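Local coordinates for protein alpha-galactosidase 1 (Saccharomyces cerevisiae, PDB 3LRK) that hydrolyses terminal, non-reducing alpha-D-galactose residues from alpha-D-galactosides such as galactose oligosaccharides, galactomannans and galactolipids, as a secreted homotetrameric glycoside hydrolase of family 27, at residues S384-T388 and S389-I393; E425-Y428 and K429-L432; K277-F280 and S281-M285; I239-I242 and L243-A247. The protein carries 1 engineered substitution. All blocks are in the same frame, centred on the assembly; numbering follows the deposited sequence.

Overall arrangement
Along the chain the order is interaction 4, interaction 3, interaction 1, interaction 2. Interactions 4 and 3 belong to the TIM barrel: helix 239-246 follows its sixth strand and helix 273-285 its seventh. Their centres are about 11 Å apart and they touch, Trp283 and Met282 packing on Ile239, Ile242 and Leu243. Interaction 1 lies in the C-terminal beta sandwich, entering strand 391-395, with its centre about 25 Å from that of interaction 3. Interaction 2 starts a short helix; its centre is about 21 Å from that of interaction 3 and about 30 Å from that of interaction 4. Both barrel helices also touch strands of the sandwich sheet, so the first pair sits where catalytic barrel and C-terminal domain join.

Interaction 1 of 4, residues S384-T388 and S389-I393; sequences SKKLT and STWDI
Trp391 NE1 donates to the backbone O of Lys386 at 3.0 Å, using an oxygen lone pair in the carbonyl plane with a C=O...donor angle of 137°. The oxygen lies at the indole edge, tilted 17° from the ring plane, and the bond is somewhat bent. This approach follows from the first torsion of Trp391: CG stands beside the backbone N and anti to the carbonyl carbon (chi1 -66°), turning the NE1 edge of the indole back toward the preceding turn. Lys386 CG, the first methylene beyond CB, touches Trp391 CZ2 at 3.9 Å as the two side chains cross at an angle. Lysine suits such a surface place, since a methylene can meet the ring while the extended chain carries the ammonium group away. Residues 385-388 form one weakly bonded helical turn, and Trp391 opens strand 391-395 of the antiparallel sheet in the C-terminal beta sandwich, where its ring also meets Phe377 and rests on Leu467 and Pro469. A phenylalanine in place of Trp391 would probably leave the Lys386 carbonyl without this side-chain donor and weaken the link between the helical turn and the start of the strand. Ser389 adds a second tie, its hydroxyl OG donating to Lys385 O; the modelled 2.5 Å is very short and its exact length is doubtful. A serine suits this place, being small enough to fold its OG back onto a carbonyl four residues earlier. Within the turn, Ser384 O takes three weak bonds, from Leu387 N, Thr388 N and Thr388 OG1.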
loop_
_atom_site.group_PDB
_atom_site.type_symbol
_atom_site.label_atom_id
_atom_site.label_comp_id
_atom_site.label_asym_id
_atom_site.label_seq_id
_atom_site.Cartn_x
_atom_site.Cartn_y
_atom_site.Cartn_z
ATOM N N SER A 384 -30.448 -25.822 12.156
ATOM C CA SER A 384 -30.982 -25.599 10.816
ATOM C C SER A 384 -31.206 -26.948 10.149
ATOM O O SER A 384 -30.630 -27.946 10.571
ATOM C CB SER A 384 -30.024 -24.750 9.971
ATOM O OG SER A 384 -28.776 -25.397 9.792
ATOM N N LYS A 385 -32.031 -26.983 9.111
ATOM C CA LYS A 385 -32.335 -28.261 8.465
ATOM C C LYS A 385 -31.150 -28.892 7.733
ATOM O O LYS A 385 -31.093 -30.107 7.598
ATOM C CB LYS A 385 -33.602 -28.187 7.601
ATOM C CG LYS A 385 -34.873 -28.386 8.445
ATOM C CD LYS A 385 -36.128 -28.660 7.613
ATOM C CE LYS A 385 -37.371 -28.719 8.511
ATOM N NZ LYS A 385 -38.586 -29.244 7.800
ATOM N N LYS A 386 -30.194 -28.075 7.294
ATOM C CA LYS A 386 -28.959 -28.598 6.697
ATOM C C LYS A 386 -28.059 -29.304 7.720
ATOM O O LYS A 386 -27.424 -30.311 7.399
ATOM C CB LYS A 386 -28.192 -27.494 5.955
ATOM C CG LYS A 386 -28.813 -27.111 4.617
ATOM C CD LYS A 386 -28.109 -25.917 3.975
ATOM C CE LYS A 386 -28.588 -25.695 2.545
ATOM N NZ LYS A 386 -28.124 -24.393 1.971
ATOM N N LEU A 387 -28.014 -28.784 8.946
ATOM C CA LEU A 387 -27.146 -29.345 9.989
ATOM C C LEU A 387 -27.798 -30.521 10.718
ATOM O O LEU A 387 -27.116 -31.317 11.364
ATOM C CB LEU A 387 -26.702 -28.267 10.995
ATOM C CG LEU A 387 -25.738 -27.160 10.535
ATOM C CD1 LEU A 387 -25.109 -26.468 11.743
ATOM C CD2 LEU A 387 -24.652 -27.700 9.623
ATOM N N THR A 388 -29.118 -30.613 10.587
ATOM C CA THR A 388 -29.940 -31.625 11.249
ATOM C C THR A 388 -30.209 -32.826 10.330
ATOM O O THR A 388 -30.676 -33.873 10.788
ATOM C CB THR A 388 -31.258 -30.971 11.740
ATOM O OG1 THR A 388 -30.983 -30.208 12.921
ATOM C CG2 THR A 388 -32.337 -31.997 12.053
ATOM N N SER A 389 -29.895 -32.675 9.044
ATOM C CA SER A 389 -30.146 -33.713 8.040
ATOM C C SER A 389 -28.940 -34.593 7.769
ATOM O O SER A 389 -27.806 -34.240 8.109
ATOM C CB SER A 389 -30.598 -33.086 6.718
ATOM O OG SER A 389 -31.806 -32.375 6.879
ATOM N N THR A 390 -29.197 -35.740 7.140
ATOM C CA THR A 390 -28.145 -36.657 6.709
ATOM C C THR A 390 -27.877 -36.441 5.216
ATOM O O THR A 390 -28.812 -36.269 4.427
ATOM C CB THR A 390 -28.518 -38.129 7.041
ATOM O OG1 THR A 390 -28.591 -38.280 8.464
ATOM C CG2 THR A 390 -27.486 -39.115 6.498
ATOM N N TRP A 391 -26.596 -36.425 4.845
ATOM C CA TRP A 391 -26.188 -36.145 3.467
ATOM C C TRP A 391 -25.414 -37.306 2.880
ATOM O O TRP A 391 -24.500 -37.823 3.517
ATOM C CB TRP A 391 -25.335 -34.870 3.402
ATOM C CG TRP A 391 -26.105 -33.636 3.771
ATOM C CD1 TRP A 391 -26.453 -33.235 5.029
ATOM C CD2 TRP A 391 -26.640 -32.655 2.872
ATOM N NE1 TRP A 391 -27.172 -32.064 4.972
ATOM C CE2 TRP A 391 -27.299 -31.685 3.660
ATOM C CE3 TRP A 391 -26.624 -32.500 1.478
ATOM C CZ2 TRP A 391 -27.934 -30.569 3.103
ATOM C CZ3 TRP A 391 -27.256 -31.393 0.923
ATOM C CH2 TRP A 391 -27.905 -30.443 1.738
ATOM N N ASP A 392 -25.786 -37.705 1.666
ATOM C CA ASP A 392 -25.049 -38.722 0.926
ATOM C C ASP A 392 -23.805 -38.109 0.295
ATOM O O ASP A 392 -23.877 -37.044 -0.322
ATOM C CB ASP A 392 -25.930 -39.349 -0.153
ATOM C CG ASP A 392 -26.984 -40.295 0.425
ATOM O OD1 ASP A 392 -26.823 -40.733 1.583
ATOM O OD2 ASP A 392 -27.968 -40.594 -0.288
ATOM N N ILE A 393 -22.674 -38.784 0.474
ATOM C CA ILE A 393 -21.399 -38.340 -0.075
ATOM C C ILE A 393 -21.174 -39.014 -1.422
ATOM O O ILE A 393 -21.242 -40.242 -1.526
ATOM C CB ILE A 393 -20.217 -38.676 0.868
ATOM C CG1 ILE A 393 -20.481 -38.148 2.285
ATOM C CG2 ILE A 393 -18.890 -38.127 0.311
ATOM C CD1 ILE A 393 -19.543 -38.704 3.339
#

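Interaction 2 of 4, residues E425-Y428 and K429-L432; sequences EQSY and KDGL. With NAG (2-acetamido-2-deoxy-beta-D-glucopyranose), chain C.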
loop_
_atom_site.group_PDB
_atom_site.type_symbol
_atom_site.label_atom_id
_atom_site.label_comp_id
_atom_site.label_asym_id
_atom_site.label_seq_id
_atom_site.Cartn_x
_atom_site.Cartn_y
_atom_site.Cartn_z
ATOM N N GLU A 425 -25.848 -32.824 -26.538
ATOM C CA GLU A 425 -27.044 -33.656 -26.662
ATOM C C GLU A 425 -27.969 -33.421 -25.470
ATOM O O GLU A 425 -29.189 -33.294 -25.627
ATOM C CB GLU A 425 -26.631 -35.128 -26.761
ATOM C CG GLU A 425 -27.750 -36.094 -27.129
ATOM C CD GLU A 425 -27.255 -37.526 -27.308
ATOM O OE1 GLU A 425 -26.136 -37.848 -26.846
ATOM O OE2 GLU A 425 -27.995 -38.336 -27.911
ATOM N N GLN A 426 -27.372 -33.347 -24.282
ATOM C CA GLN A 426 -28.106 -33.137 -23.037
ATOM C C GLN A 426 -27.273 -32.268 -22.098
ATOM O O GLN A 426 -26.248 -32.718 -21.565
ATOM C CB GLN A 426 -28.411 -34.482 -22.381
ATOM C CG GLN A 426 -29.287 -34.415 -21.143
ATOM C CD GLN A 426 -29.295 -35.731 -20.395
ATOM O OE1 GLN A 426 -28.310 -36.099 -19.747
ATOM N NE2 GLN A 426 -30.405 -36.456 -20.488
ATOM N N SER A 427 -27.729 -31.031 -21.899
ATOM C CA SER A 427 -27.033 -30.049 -21.062
ATOM C C SER A 427 -26.731 -30.580 -19.659
ATOM O O SER A 427 -27.372 -31.528 -19.180
ATOM C CB SER A 427 -27.859 -28.764 -20.958
ATOM O OG SER A 427 -29.028 -28.982 -20.186
ATOM N N TYR A 428 -25.749 -29.971 -19.004
ATOM C CA TYR A 428 -25.416 -30.342 -17.634
ATOM C C TYR A 428 -26.613 -30.193 -16.692
ATOM O O TYR A 428 -26.854 -31.069 -15.860
ATOM C CB TYR A 428 -24.174 -29.584 -17.147
ATOM C CG TYR A 428 -22.916 -30.063 -17.839
ATOM C CD1 TYR A 428 -22.243 -29.252 -18.759
ATOM C CD2 TYR A 428 -22.421 -31.349 -17.602
ATOM C CE1 TYR A 428 -21.094 -29.708 -19.420
ATOM C CE2 TYR A 428 -21.276 -31.816 -18.243
ATOM C CZ TYR A 428 -20.615 -30.993 -19.151
ATOM O OH TYR A 428 -19.480 -31.467 -19.779
ATOM N N LYS A 429 -27.375 -29.111 -16.855
ATOM C CA LYS A 429 -28.585 -28.866 -16.055
ATOM C C LYS A 429 -29.561 -30.036 -16.158
ATOM O O LYS A 429 -29.958 -30.622 -15.141
ATOM C CB LYS A 429 -29.281 -27.571 -16.494
ATOM C CG LYS A 429 -30.169 -26.939 -15.417
ATOM C CD LYS A 429 -31.259 -26.036 -16.013
ATOM C CE LYS A 429 -32.658 -26.643 -15.804
ATOM N NZ LYS A 429 -33.725 -26.064 -16.686
ATOM N N ASP A 430 -29.924 -30.378 -17.393
ATOM C CA ASP A 430 -30.869 -31.462 -17.660
ATOM C C ASP A 430 -30.372 -32.810 -17.136
ATOM O O ASP A 430 -31.133 -33.545 -16.503
ATOM C CB ASP A 430 -31.190 -31.532 -19.156
ATOM C CG ASP A 430 -32.031 -30.351 -19.632
ATOM O OD1 ASP A 430 -32.387 -29.474 -18.808
ATOM O OD2 ASP A 430 -32.342 -30.299 -20.840
ATOM N N GLY A 431 -29.095 -33.116 -17.386
ATOM C CA GLY A 431 -28.462 -34.334 -16.881
ATOM C C GLY A 431 -28.578 -34.504 -15.373
ATOM O O GLY A 431 -28.916 -35.590 -14.891
ATOM N N LEU A 432 -28.303 -33.429 -14.631
ATOM C CA LEU A 432 -28.380 -33.439 -13.163
ATOM C C LEU A 432 -29.803 -33.712 -12.656
ATOM O O LEU A 432 -29.987 -34.422 -11.665
ATOM C CB LEU A 432 -27.832 -32.134 -12.569
ATOM C CG LEU A 432 -26.321 -31.864 -12.693
ATOM C CD1 LEU A 432 -26.010 -30.392 -12.485
ATOM C CD2 LEU A 432 -25.483 -32.732 -11.753
HETATM C C1 NAG C . -23.038 -35.142 -29.377
HETATM C C2 NAG C . -22.241 -35.756 -30.534
HETATM C C3 NAG C . -22.331 -34.949 -31.833
HETATM C C4 NAG C . -23.707 -34.349 -32.149
HETATM C C5 NAG C . -24.582 -34.103 -30.907
HETATM C C6 NAG C . -26.054 -34.215 -31.288
HETATM C C7 NAG C . -20.316 -37.066 -29.834
HETATM C C8 NAG C . -18.819 -37.139 -29.837
HETATM N N2 NAG C . -20.845 -35.897 -30.177
HETATM O O3 NAG C . -21.933 -35.771 -32.913
HETATM O O4 NAG C . -23.492 -33.101 -32.796
HETATM O O5 NAG C . -24.364 -35.008 -29.832
HETATM O O6 NAG C . -26.822 -33.472 -30.373
HETATM O O7 NAG C . -20.991 -38.046 -29.527
HETATM O O HOH W 1 -30.451 -30.587 -23.010
#
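Two backbone bonds start the helix: Gly431 N donates to Ser427 O at 3.0 Å, almost straight, and Leu432 N to Tyr428 O at 3.0 Å. Side chains add bonds of their own. Asp430 N gives its hydrogen to Ser427 OG at 3.2 Å; the serine hydroxyl, set between its own backbone N and carbonyl carbon (chi1 70°), caps the amide of Asp430 in the first turn. Tyr428 turns its ring into the protein, its OH bonded to Met64 O. A water provides the third kind of link, accepting from Ser427 N at 3.0 Å and donating to Asp430 OD2 at 2.9 Å. The carboxylate near the helix start is likely to be favoured by the helix dipole. Among apolar contacts, Gln426 CG lies 4.0 Å from Asp430 CB. Glycine suits position 431 because a CB there would point toward residues 425-428, close to Ser427 O. Upstream, Glu425 CA comes within 3.7 Å of O6 of the bound NAG. The whole is a serine N-cap at the start of helix 428-433, with the aspartate three residues on making a water-mediated counterpart of the reciprocal bond in a capping box.

Interaction 3 of 4, residues K277-F280 and S281-M285; sequences KAHF and SMWAM
His279 carries its CG opposite the backbone N (chi1 172°), and the indole of Trp283, one turn on, swings back over it with an unusual chi1 of -91°. The two rings thus meet as a T-shaped pair: the imidazole edge points at the face of the six-membered ring of Trp283, with planes at 82° and centroids 4.2 Å apart. The leading atom is His279 CE1, 3.3 Å from Trp283 CE2, while ND1 stands 3.4 Å from CE3 of the same indole. Outside the pair, His279 NE2 is bonded to Glu265 N and Trp283 NE1 to Asp262 O, which fixes the rotation of both rings. On another side of the helix, Lys277 O is gripped twice by Ser281, whose OG at 2.7 Å and backbone N at 2.9 Å approach from opposite faces of the carbonyl plane. Serine suits a buried helix position because its hydroxyl can be satisfied this way; OG also bonds Trp397 NE1, a tie to the C-terminal domain. Met282 and Trp283 continue the regular bonding, donating to Ala278 O and His279 O. This is helix 273-285, which follows the seventh strand of the TIM barrel, and its Met282 packs on Leu243 and Ile462, so barrel and sandwich meet there. As a backbone amide is the donor to His279 NE2, the imidazole is probably neutral with its hydrogen on ND1, which would turn a polar N-H, as well as the polarised C-H at CE1, toward the electron-rich indole face.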
loop_
_atom_site.group_PDB
_atom_site.type_symbol
_atom_site.label_atom_id
_atom_site.label_comp_id
_atom_site.label_asym_id
_atom_site.label_seq_id
_atom_site.Cartn_x
_atom_site.Cartn_y
_atom_site.Cartn_z
ATOM N N LYS A 277 -5.380 -33.371 -10.851
ATOM C CA LYS A 277 -6.758 -33.525 -10.341
ATOM C C LYS A 277 -7.148 -32.374 -9.411
ATOM O O LYS A 277 -8.262 -31.846 -9.495
ATOM C CB LYS A 277 -6.933 -34.849 -9.584
ATOM C CG LYS A 277 -6.906 -36.110 -10.456
ATOM C CD LYS A 277 -7.658 -37.265 -9.792
ATOM C CE LYS A 277 -6.938 -37.787 -8.559
ATOM N NZ LYS A 277 -7.669 -38.923 -7.943
ATOM N N ALA A 278 -6.228 -32.018 -8.514
ATOM C CA ALA A 278 -6.397 -30.889 -7.594
ATOM C C ALA A 278 -6.606 -29.590 -8.372
ATOM O O ALA A 278 -7.524 -28.827 -8.083
ATOM C CB ALA A 278 -5.188 -30.772 -6.679
ATOM N N HIS A 279 -5.756 -29.378 -9.378
ATOM C CA HIS A 279 -5.762 -28.181 -10.219
ATOM C C HIS A 279 -7.072 -28.054 -11.022
ATOM O O HIS A 279 -7.736 -27.011 -10.973
ATOM C CB HIS A 279 -4.499 -28.213 -11.097
ATOM C CG HIS A 279 -4.431 -27.161 -12.164
ATOM N ND1 HIS A 279 -4.811 -25.850 -11.966
ATOM C CD2 HIS A 279 -3.953 -27.227 -13.433
ATOM C CE1 HIS A 279 -4.613 -25.165 -13.079
ATOM N NE2 HIS A 279 -4.086 -25.975 -13.983
ATOM N N PHE A 280 -7.462 -29.123 -11.719
ATOM C CA PHE A 280 -8.701 -29.129 -12.502
ATOM C C PHE A 280 -9.941 -28.963 -11.613
ATOM O O PHE A 280 -10.829 -28.168 -11.929
ATOM C CB PHE A 280 -8.788 -30.401 -13.362
ATOM C CG PHE A 280 -9.936 -30.415 -14.335
ATOM C CD1 PHE A 280 -9.903 -29.641 -15.507
ATOM C CD2 PHE A 280 -11.048 -31.233 -14.100
ATOM C CE1 PHE A 280 -10.963 -29.671 -16.413
ATOM C CE2 PHE A 280 -12.114 -31.276 -14.998
ATOM C CZ PHE A 280 -12.086 -30.497 -16.155
ATOM N N SER A 281 -9.972 -29.691 -10.494
ATOM C CA SER A 281 -11.094 -29.647 -9.549
ATOM C C SER A 281 -11.262 -28.276 -8.902
ATOM O O SER A 281 -12.390 -27.805 -8.737
ATOM C CB SER A 281 -10.932 -30.697 -8.447
ATOM O OG SER A 281 -10.873 -32.008 -8.985
ATOM N N MET A 282 -10.149 -27.642 -8.528
ATOM C CA MET A 282 -10.228 -26.330 -7.870
ATOM C C MET A 282 -10.627 -25.198 -8.836
ATOM O O MET A 282 -11.454 -24.354 -8.485
ATOM C CB MET A 282 -8.959 -26.013 -7.068
ATOM C CG MET A 282 -8.789 -26.880 -5.789
ATOM S SD MET A 282 -10.275 -27.031 -4.762
ATOM C CE MET A 282 -10.508 -25.297 -4.345
ATOM N N TRP A 283 -10.075 -25.212 -10.050
ATOM C CA TRP A 283 -10.508 -24.299 -11.128
ATOM C C TRP A 283 -12.004 -24.478 -11.432
ATOM O O TRP A 283 -12.737 -23.493 -11.591
ATOM C CB TRP A 283 -9.674 -24.504 -12.404
ATOM C CG TRP A 283 -8.408 -23.637 -12.574
ATOM C CD1 TRP A 283 -8.066 -22.911 -13.686
ATOM C CD2 TRP A 283 -7.342 -23.429 -11.623
ATOM N NE1 TRP A 283 -6.854 -22.270 -13.492
ATOM C CE2 TRP A 283 -6.391 -22.572 -12.235
ATOM C CE3 TRP A 283 -7.094 -23.885 -10.314
ATOM C CZ2 TRP A 283 -5.217 -22.161 -11.583
ATOM C CZ3 TRP A 283 -5.923 -23.469 -9.663
ATOM C CH2 TRP A 283 -5.004 -22.609 -10.300
ATOM N N ALA A 284 -12.474 -25.725 -11.502
ATOM C CA ALA A 284 -13.914 -25.953 -11.679
ATOM C C ALA A 284 -14.724 -25.331 -10.530
ATOM O O ALA A 284 -15.710 -24.606 -10.755
ATOM C CB ALA A 284 -14.220 -27.445 -11.816
ATOM N N MET A 285 -14.288 -25.623 -9.311
ATOM C CA MET A 285 -15.027 -25.287 -8.096
ATOM C C MET A 285 -15.161 -23.785 -7.827
ATOM O O MET A 285 -16.154 -23.338 -7.237
ATOM C CB MET A 285 -14.348 -25.951 -6.905
ATOM C CG MET A 285 -15.265 -26.186 -5.726
ATOM S SD MET A 285 -14.287 -26.504 -4.259
ATOM C CE MET A 285 -13.313 -25.008 -4.258
#

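Interaction 4 of 4, residues I239-I242 and L243-A247; sequences IMNI and LNKAA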
loop_
_atom_site.group_PDB
_atom_site.type_symbol
_atom_site.label_atom_id
_atom_site.label_comp_id
_atom_site.label_asym_id
_atom_site.label_seq_id
_atom_site.Cartn_x
_atom_site.Cartn_y
_atom_site.Cartn_z
ATOM N N ILE A 239 0.268 -22.945 -9.144
ATOM C CA ILE A 239 -1.157 -23.277 -9.019
ATOM C C ILE A 239 -1.761 -22.790 -7.684
ATOM O O ILE A 239 -2.774 -22.089 -7.675
ATOM C CB ILE A 239 -1.372 -24.794 -9.266
ATOM C CG1 ILE A 239 -1.185 -25.095 -10.764
ATOM C CG2 ILE A 239 -2.743 -25.271 -8.755
ATOM C CD1 ILE A 239 -0.750 -26.535 -11.087
ATOM N N MET A 240 -1.104 -23.135 -6.580
ATOM C CA MET A 240 -1.548 -22.753 -5.245
ATOM C C MET A 240 -1.443 -21.257 -4.983
ATOM O O MET A 240 -2.261 -20.701 -4.251
ATOM C CB MET A 240 -0.759 -23.514 -4.167
ATOM C CG MET A 240 -1.108 -24.997 -4.027
ATOM S SD MET A 240 -2.856 -25.349 -3.766
ATOM C CE MET A 240 -3.215 -24.475 -2.234
ATOM N N ASN A 241 -0.421 -20.616 -5.552
ATOM C CA ASN A 241 -0.267 -19.163 -5.455
ATOM C C ASN A 241 -1.497 -18.472 -6.037
ATOM O O ASN A 241 -2.028 -17.546 -5.429
ATOM C CB ASN A 241 1.016 -18.694 -6.169
ATOM C CG ASN A 241 1.120 -17.165 -6.279
ATOM O OD1 ASN A 241 0.467 -16.540 -7.123
ATOM N ND2 ASN A 241 1.980 -16.569 -5.456
ATOM N N ILE A 242 -1.960 -18.965 -7.192
ATOM C CA ILE A 242 -3.080 -18.363 -7.920
ATOM C C ILE A 242 -4.417 -18.687 -7.252
ATOM O O ILE A 242 -5.265 -17.807 -7.109
ATOM C CB ILE A 242 -3.059 -18.761 -9.426
ATOM C CG1 ILE A 242 -1.894 -18.035 -10.126
ATOM C CG2 ILE A 242 -4.385 -18.435 -10.113
ATOM C CD1 ILE A 242 -1.573 -18.553 -11.501
ATOM N N LEU A 243 -4.588 -19.939 -6.819
ATOM C CA LEU A 243 -5.792 -20.315 -6.070
ATOM C C LEU A 243 -5.934 -19.477 -4.793
ATOM O O LEU A 243 -7.025 -19.020 -4.461
ATOM C CB LEU A 243 -5.783 -21.811 -5.716
ATOM C CG LEU A 243 -7.022 -22.324 -4.972
ATOM C CD1 LEU A 243 -8.275 -22.214 -5.836
ATOM C CD2 LEU A 243 -6.784 -23.760 -4.520
ATOM N N ASN A 244 -4.831 -19.299 -4.079
ATOM C CA ASN A 244 -4.817 -18.484 -2.858
ATOM C C ASN A 244 -5.190 -17.020 -3.101
ATOM O O ASN A 244 -5.968 -16.431 -2.345
ATOM C CB ASN A 244 -3.461 -18.591 -2.164
ATOM C CG ASN A 244 -3.276 -19.926 -1.439
ATOM O OD1 ASN A 244 -4.205 -20.726 -1.330
ATOM N ND2 ASN A 244 -2.071 -20.167 -0.950
ATOM N N LYS A 245 -4.627 -16.438 -4.152
ATOM C CA LYS A 245 -5.033 -15.106 -4.613
ATOM C C LYS A 245 -6.535 -15.017 -4.939
ATOM O O LYS A 245 -7.187 -14.011 -4.626
ATOM C CB LYS A 245 -4.179 -14.680 -5.809
ATOM C CG LYS A 245 -2.787 -14.233 -5.401
ATOM C CD LYS A 245 -1.877 -14.099 -6.599
ATOM C CE LYS A 245 -0.540 -13.516 -6.189
ATOM N NZ LYS A 245 0.440 -13.729 -7.295
ATOM N N ALA A 246 -7.072 -16.074 -5.548
ATOM C CA ALA A 246 -8.475 -16.105 -5.967
ATOM C C ALA A 246 -9.467 -16.269 -4.813
ATOM O O ALA A 246 -10.632 -15.881 -4.932
ATOM C CB ALA A 246 -8.685 -17.213 -7.005
ATOM N N ALA A 247 -9.003 -16.865 -3.718
ATOM C CA ALA A 247 -9.861 -17.242 -2.595
ATOM C C ALA A 247 -10.858 -16.167 -2.125
ATOM O O ALA A 247 -12.063 -16.450 -2.047
ATOM C CB ALA A 247 -9.021 -17.791 -1.418
#
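Ile239, Met240, Asn241 and Ile242 each offer a carbonyl to the amide four residues on, at Leu243, Asn244, Lys245 and Ala246, in a regular run of alpha-helical bonds. On one side, Lys245 NZ donates to Asn241 OD1 at 2.8 Å, in the amide plane on a lone pair, with a C=O...donor angle of 123°. Asn241 CG stands opposite its backbone N (chi1 171°), while Lys245 runs out fully extended beyond CG; its CD passes 3.4 Å from Asn241 OD1 as the two side chains cross at an angle. The pair shares a further acceptor, since both Lys245 NZ and Asn241 ND2 bond Cys223 O, a residue of the Cys223-Cys230 disulfide. Lysine suits this buried place because its ammonium group can serve several oxygens at once. An alanine here would probably leave Asn241 OD1 without this donor and strip the Cys223 carbonyl of one of these two bonds. Helix 239-246 comes between the sixth strand of the TIM barrel, 203-205, and the seventh, 258-260, and Ile242 reaches within about 6 Å of the side chains of Arg205, a substrate-binding residue, and Asp209, the proton donor. On the side that meets the beta sandwich, Met240 bends at chi2 and chi3, bringing CE 4.3 Å from Leu243 CD2 and 4.0 Å from Asn244 OD1. Asn244 turns its amide to strand 342-349, OD1 bonding Gln344 and ND2 bonding Glu342, and Leu243 packs on Trp346 of that strand.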